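Local coordinates for protein alkaline phosphatase D (Bacillus subtilis, PDB 2YEQ) that hydrolyses phosphate esters, acting as a phosphodiesterase and alkaline phosphatase with iron and calcium in its active site, at residues A120-Q125 with K136-E141; D438-V443 with P460-P465. All coordinates share one frame; numbering follows the deposited sequence.

Contact 1: residues A120-Q125 with K136-E141; sequences AFASCQ and KHMAKE. With FE (Fe (III) ion), chain B.
Met-138 reaches from its helix to the methyl groups of Ala-120 and Ala-122, packing the helix of a beta-alpha-beta unit (strand 117-122, helix 133-138, strand 145-148) onto the strand that precedes it. The two alanines are alternate residues of the strand, and both carry their CB toward the helix side. With CG anti to the backbone N (chi1 -169°) and chi2 also extended, the methionine chain runs straight out from the helix; the bend at chi3 (-68°) then turns the methyl toward Ala-122, oblique to the strand. Sulfur and methyl are thus shared out: SD lies 4.3 Å from CB of Ala-120, and CE lies 4.1 Å from CB of Ala-122. No hydrogen bond crosses between the segments, and the 112 Å² they bury together fits such light apolar packing. Val-146 and Tyr-442 also touch Met-138. A type I turn from Met-138 to Glu-141 is closed by Glu-141 N to Met-138 O, 2.9 Å, and the Glu-141 carboxylate forms salt bridges with Arg-444 and Arg-457. Beyond the strand's C-terminal end the chain enters the active site, where Asp-151, Tyr-154 and His-382 share the iron with Cys-124, whose SG binds it at 2.5 Å.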
loop_
_atom_site.group_PDB
_atom_site.type_symbol
_atom_site.label_atom_id
_atom_site.label_comp_id
_atom_site.label_asym_id
_atom_site.label_seq_id
_atom_site.Cartn_x
_atom_site.Cartn_y
_atom_site.Cartn_z
ATOM N N ALA A 120 -1.806 -9.567 5.474
ATOM C CA ALA A 120 -0.875 -8.576 5.942
ATOM C C ALA A 120 -1.078 -7.339 5.062
ATOM O O ALA A 120 -1.568 -7.465 3.926
ATOM C CB ALA A 120 0.572 -9.051 5.821
ATOM N N PHE A 121 -0.723 -6.177 5.595
ATOM C CA PHE A 121 -0.660 -4.965 4.757
ATOM C C PHE A 121 0.612 -4.194 4.995
ATOM O O PHE A 121 1.182 -4.177 6.097
ATOM C CB PHE A 121 -1.943 -4.110 4.835
ATOM C CG PHE A 121 -2.186 -3.435 6.136
ATOM C CD1 PHE A 121 -1.712 -2.158 6.363
ATOM C CD2 PHE A 121 -2.982 -4.039 7.112
ATOM C CE1 PHE A 121 -1.991 -1.483 7.533
ATOM C CE2 PHE A 121 -3.278 -3.367 8.305
ATOM C CZ PHE A 121 -2.766 -2.100 8.523
ATOM N N ALA A 122 1.075 -3.568 3.915
ATOM C CA ALA A 122 2.358 -2.919 3.904
ATOM C C ALA A 122 2.274 -1.610 3.112
ATOM O O ALA A 122 1.386 -1.440 2.283
ATOM C CB ALA A 122 3.362 -3.854 3.226
ATOM N N SER A 123 3.210 -0.720 3.374
ATOM C CA SER A 123 3.383 0.499 2.576
ATOM C C SER A 123 4.787 0.998 2.749
ATOM O O SER A 123 5.500 0.561 3.655
ATOM C CB SER A 123 2.389 1.568 3.058
ATOM O OG SER A 123 2.718 1.982 4.362
ATOM N N CYS A 124 5.199 1.930 1.885
ATOM C CA CYS A 124 6.343 2.813 2.156
ATOM C C CYS A 124 7.701 2.099 2.290
ATOM O O CYS A 124 8.275 1.902 3.390
ATOM C CB CYS A 124 6.057 3.756 3.338
ATOM S SG CYS A 124 4.656 4.950 3.041
ATOM N N GLN A 125 8.254 1.779 1.130
ATOM C CA GLN A 125 9.468 0.977 1.052
ATOM C C GLN A 125 10.631 1.684 0.350
ATOM O O GLN A 125 11.259 1.110 -0.536
ATOM C CB GLN A 125 9.155 -0.362 0.382
ATOM C CG GLN A 125 8.510 -0.302 -0.992
ATOM C CD GLN A 125 7.759 -1.539 -1.324
ATOM O OE1 GLN A 125 7.142 -2.168 -0.443
ATOM N NE2 GLN A 125 7.756 -1.904 -2.606
ATOM N N LYS A 136 11.251 -10.535 3.857
ATOM C CA LYS A 136 11.804 -11.865 4.176
ATOM C C LYS A 136 10.926 -12.506 5.232
ATOM O O LYS A 136 10.475 -13.633 5.064
ATOM C CB LYS A 136 13.232 -11.754 4.691
ATOM C CG LYS A 136 13.931 -13.111 4.801
ATOM C CD LYS A 136 15.328 -12.950 5.349
ATOM C CE LYS A 136 16.089 -14.277 5.358
ATOM N NZ LYS A 136 16.720 -14.579 4.043
ATOM N N HIS A 137 10.646 -11.765 6.305
ATOM C CA HIS A 137 9.727 -12.241 7.345
ATOM C C HIS A 137 8.296 -12.440 6.859
ATOM O O HIS A 137 7.650 -13.440 7.220
ATOM C CB HIS A 137 9.748 -11.307 8.563
ATOM C CG HIS A 137 11.075 -11.252 9.255
ATOM N ND1 HIS A 137 11.659 -12.363 9.839
ATOM C CD2 HIS A 137 11.938 -10.227 9.447
ATOM C CE1 HIS A 137 12.811 -12.011 10.384
ATOM N NE2 HIS A 137 13.010 -10.721 10.157
ATOM N N MET A 138 7.778 -11.526 6.030
ATOM C CA MET A 138 6.421 -11.656 5.586
ATOM C C MET A 138 6.223 -12.921 4.774
ATOM O O MET A 138 5.174 -13.557 4.869
ATOM C CB MET A 138 5.985 -10.455 4.741
ATOM C CG MET A 138 4.510 -10.408 4.464
ATOM S SD MET A 138 4.034 -9.137 3.265
ATOM C CE MET A 138 4.419 -7.719 4.263
ATOM N N ALA A 139 7.224 -13.266 3.963
ATOM C CA ALA A 139 7.148 -14.433 3.072
ATOM C C ALA A 139 7.003 -15.746 3.866
ATOM O O ALA A 139 6.625 -16.749 3.305
ATOM C CB ALA A 139 8.375 -14.497 2.164
ATOM N N LYS A 140 7.332 -15.722 5.151
ATOM C CA LYS A 140 7.181 -16.908 6.023
ATOM C C LYS A 140 5.832 -16.949 6.762
ATOM O O LYS A 140 5.554 -17.915 7.481
ATOM C CB LYS A 140 8.330 -16.946 7.025
ATOM C CG LYS A 140 9.707 -17.113 6.364
ATOM C CD LYS A 140 10.817 -16.788 7.331
ATOM C CE LYS A 140 12.130 -17.496 6.984
ATOM N NZ LYS A 140 13.299 -16.790 7.605
ATOM N N GLU A 141 4.994 -15.919 6.583
ATOM C CA GLU A 141 3.707 -15.846 7.269
ATOM C C GLU A 141 2.725 -16.737 6.554
ATOM O O GLU A 141 2.875 -17.010 5.370
ATOM C CB GLU A 141 3.123 -14.404 7.285
ATOM C CG GLU A 141 3.983 -13.333 7.974
ATOM C CD GLU A 141 3.750 -13.217 9.475
ATOM O OE1 GLU A 141 3.023 -14.057 10.058
ATOM O OE2 GLU A 141 4.302 -12.281 10.076
HETATM FE FE FE B . 6.079 6.858 2.249
#

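Contact 2: residues D438-V443 with P460-P465; sequences DYRGYV and PFVTEP
This is a buried side-chain packing contact, with no hydrogen bond across it, between the start of strand 440-448 and the loop that follows strand 451-459. Its closest approach is Arg-440 CB to Val-462 CG1, 3.7 Å. The two side chains cross at about a right angle, and CG of the arginine meets both valine methyls, at 3.8 Å from CG1 and 4.0 Å from CG2 of Val-462. Bends at chi2 (-74°) and chi3 (73°) then carry the guanidinium away from the valine and back to its own segment. Strands 440-448 and 451-459 form an antiparallel hairpin, so the contact lies at its open end, where Pro-460 O lies oblique to the Tyr-439 ring, 4.2 Å from its CD1. The guanidinium makes a salt bridge from Arg-440 NH2 to Asp-438 OD1, 2.9 Å, meeting the carboxylate from above its plane. NH1 also bonds to the carbonyl O of Gly-414, while Thr-408 OG1 takes a second bond from NH2. Cutting Arg-440 back to an alanine would probably leave the Asp-438 carboxylate without its guanidinium partner and open a gap where CG meets the valine methyls. On the loop side, Asn-415 holds Val-462 through OD1 to the backbone N and Thr-463 through ND2 to OG1.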
loop_
_atom_site.group_PDB
_atom_site.type_symbol
_atom_site.label_atom_id
_atom_site.label_comp_id
_atom_site.label_asym_id
_atom_site.label_seq_id
_atom_site.Cartn_x
_atom_site.Cartn_y
_atom_site.Cartn_z
ATOM N N ASP A 438 7.383 3.299 16.351
ATOM C CA ASP A 438 8.152 3.843 15.197
ATOM C C ASP A 438 9.285 2.930 14.708
ATOM O O ASP A 438 10.328 3.410 14.315
ATOM C CB ASP A 438 8.703 5.227 15.543
ATOM C CG ASP A 438 9.204 5.990 14.332
ATOM O OD1 ASP A 438 8.722 5.725 13.207
ATOM O OD2 ASP A 438 10.107 6.830 14.535
ATOM N N TYR A 439 9.054 1.617 14.738
ATOM C CA TYR A 439 9.945 0.641 14.104
ATOM C C TYR A 439 9.343 0.219 12.772
ATOM O O TYR A 439 8.139 0.225 12.603
ATOM C CB TYR A 439 10.094 -0.605 14.977
ATOM C CG TYR A 439 10.817 -0.377 16.299
ATOM C CD1 TYR A 439 12.050 0.215 16.338
ATOM C CD2 TYR A 439 10.246 -0.800 17.508
ATOM C CE1 TYR A 439 12.702 0.413 17.536
ATOM C CE2 TYR A 439 10.887 -0.609 18.707
ATOM C CZ TYR A 439 12.106 -0.014 18.712
ATOM O OH TYR A 439 12.757 0.183 19.902
ATOM N N ARG A 440 10.199 -0.216 11.851
ATOM C CA ARG A 440 9.752 -0.684 10.541
ATOM C C ARG A 440 9.148 -2.080 10.625
ATOM O O ARG A 440 9.417 -2.850 11.563
ATOM C CB ARG A 440 10.911 -0.661 9.549
ATOM C CG ARG A 440 11.729 0.630 9.522
ATOM C CD ARG A 440 10.975 1.767 8.834
ATOM N NE ARG A 440 9.877 2.321 9.635
ATOM C CZ ARG A 440 9.998 3.012 10.760
ATOM N NH1 ARG A 440 11.182 3.258 11.295
ATOM N NH2 ARG A 440 8.900 3.477 11.358
ATOM N N GLY A 441 8.331 -2.410 9.644
ATOM C CA GLY A 441 7.674 -3.699 9.576
ATOM C C GLY A 441 6.392 -3.613 8.768
ATOM O O GLY A 441 6.318 -2.930 7.733
ATOM N N TYR A 442 5.373 -4.298 9.262
ATOM C CA TYR A 442 4.098 -4.431 8.582
ATOM C C TYR A 442 3.068 -4.895 9.599
ATOM O O TYR A 442 3.398 -5.088 10.760
ATOM C CB TYR A 442 4.175 -5.433 7.418
ATOM C CG TYR A 442 4.586 -6.845 7.803
ATOM C CD1 TYR A 442 3.642 -7.802 8.190
ATOM C CD2 TYR A 442 5.909 -7.216 7.768
ATOM C CE1 TYR A 442 4.030 -9.096 8.542
ATOM C CE2 TYR A 442 6.314 -8.480 8.108
ATOM C CZ TYR A 442 5.380 -9.416 8.511
ATOM O OH TYR A 442 5.824 -10.676 8.826
ATOM N N VAL A 443 1.824 -4.991 9.178
ATOM C CA VAL A 443 0.704 -5.316 10.064
ATOM C C VAL A 443 0.053 -6.583 9.567
ATOM O O VAL A 443 -0.154 -6.776 8.365
ATOM C CB VAL A 443 -0.334 -4.156 10.152
ATOM C CG1 VAL A 443 -1.462 -4.519 11.078
ATOM C CG2 VAL A 443 0.350 -2.863 10.582
ATOM N N PRO A 460 13.942 -4.040 14.948
ATOM C CA PRO A 460 14.708 -2.951 15.515
ATOM C C PRO A 460 15.453 -2.070 14.490
ATOM O O PRO A 460 15.757 -0.923 14.806
ATOM C CB PRO A 460 15.724 -3.666 16.414
ATOM C CG PRO A 460 15.777 -5.061 15.899
ATOM C CD PRO A 460 14.404 -5.346 15.459
ATOM N N PHE A 461 15.776 -2.597 13.305
ATOM C CA PHE A 461 16.598 -1.849 12.332
ATOM C C PHE A 461 16.415 -2.402 10.925
ATOM O O PHE A 461 15.988 -3.535 10.754
ATOM C CB PHE A 461 18.094 -1.839 12.729
ATOM C CG PHE A 461 18.713 -3.228 12.850
ATOM C CD1 PHE A 461 19.129 -3.927 11.718
ATOM C CD2 PHE A 461 18.851 -3.837 14.091
ATOM C CE1 PHE A 461 19.686 -5.216 11.813
ATOM C CE2 PHE A 461 19.405 -5.127 14.203
ATOM C CZ PHE A 461 19.825 -5.813 13.055
ATOM N N VAL A 462 16.707 -1.557 9.940
ATOM C CA VAL A 462 16.693 -1.919 8.518
ATOM C C VAL A 462 17.984 -1.456 7.807
ATOM O O VAL A 462 18.185 -1.781 6.638
ATOM C CB VAL A 462 15.433 -1.348 7.768
ATOM C CG1 VAL A 462 14.165 -1.958 8.284
ATOM C CG2 VAL A 462 15.360 0.183 7.844
ATOM N N THR A 463 18.862 -0.736 8.496
ATOM C CA THR A 463 20.083 -0.207 7.894
ATOM C C THR A 463 21.142 -1.310 7.682
ATOM O O THR A 463 22.097 -1.111 6.938
ATOM C CB THR A 463 20.695 0.946 8.738
ATOM O OG1 THR A 463 20.796 0.555 10.120
ATOM C CG2 THR A 463 19.856 2.205 8.636
ATOM N N GLU A 464 20.962 -2.440 8.368
ATOM C CA GLU A 464 21.718 -3.672 8.134
ATOM C C GLU A 464 20.709 -4.768 7.847
ATOM O O GLU A 464 19.604 -4.754 8.388
ATOM C CB GLU A 464 22.527 -4.085 9.365
ATOM C CG GLU A 464 23.395 -3.012 9.971
ATOM C CD GLU A 464 24.490 -2.524 9.029
ATOM O OE1 GLU A 464 24.915 -3.272 8.123
ATOM O OE2 GLU A 464 24.932 -1.374 9.201
ATOM N N PRO A 465 21.052 -5.707 6.971
ATOM C CA PRO A 465 20.201 -6.875 6.776
ATOM C C PRO A 465 20.116 -7.718 8.053
ATOM O O PRO A 465 20.988 -7.609 8.923
ATOM C CB PRO A 465 20.921 -7.670 5.682
ATOM C CG PRO A 465 21.994 -6.823 5.194
ATOM C CD PRO A 465 22.307 -5.817 6.224
#

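How the contacts relate
From the N terminus, contact 1 comes first: strand 117-122 leads to the iron ligand, and ten residues separate the segments, the last three already in helix 133-138, which packs back on the strand. Contact 2 opens some 300 residues later and closes a 16-residue connection, nearly all strand. The two loops are therefore in series, neither enclosing nor crossing the other, yet the centres of the two contacts lie about 11 Å apart. Strands 117-122 and 440-448 are antiparallel neighbours in one mixed sheet, joined here by Phe-121 N to Val-443 O at 2.9 Å. A side-chain link, Glu-141 OE2 to Tyr-442 OH at 2.5 Å, probably a hydrogen bond, ties the turn after helix 133-138 to strand 440-448.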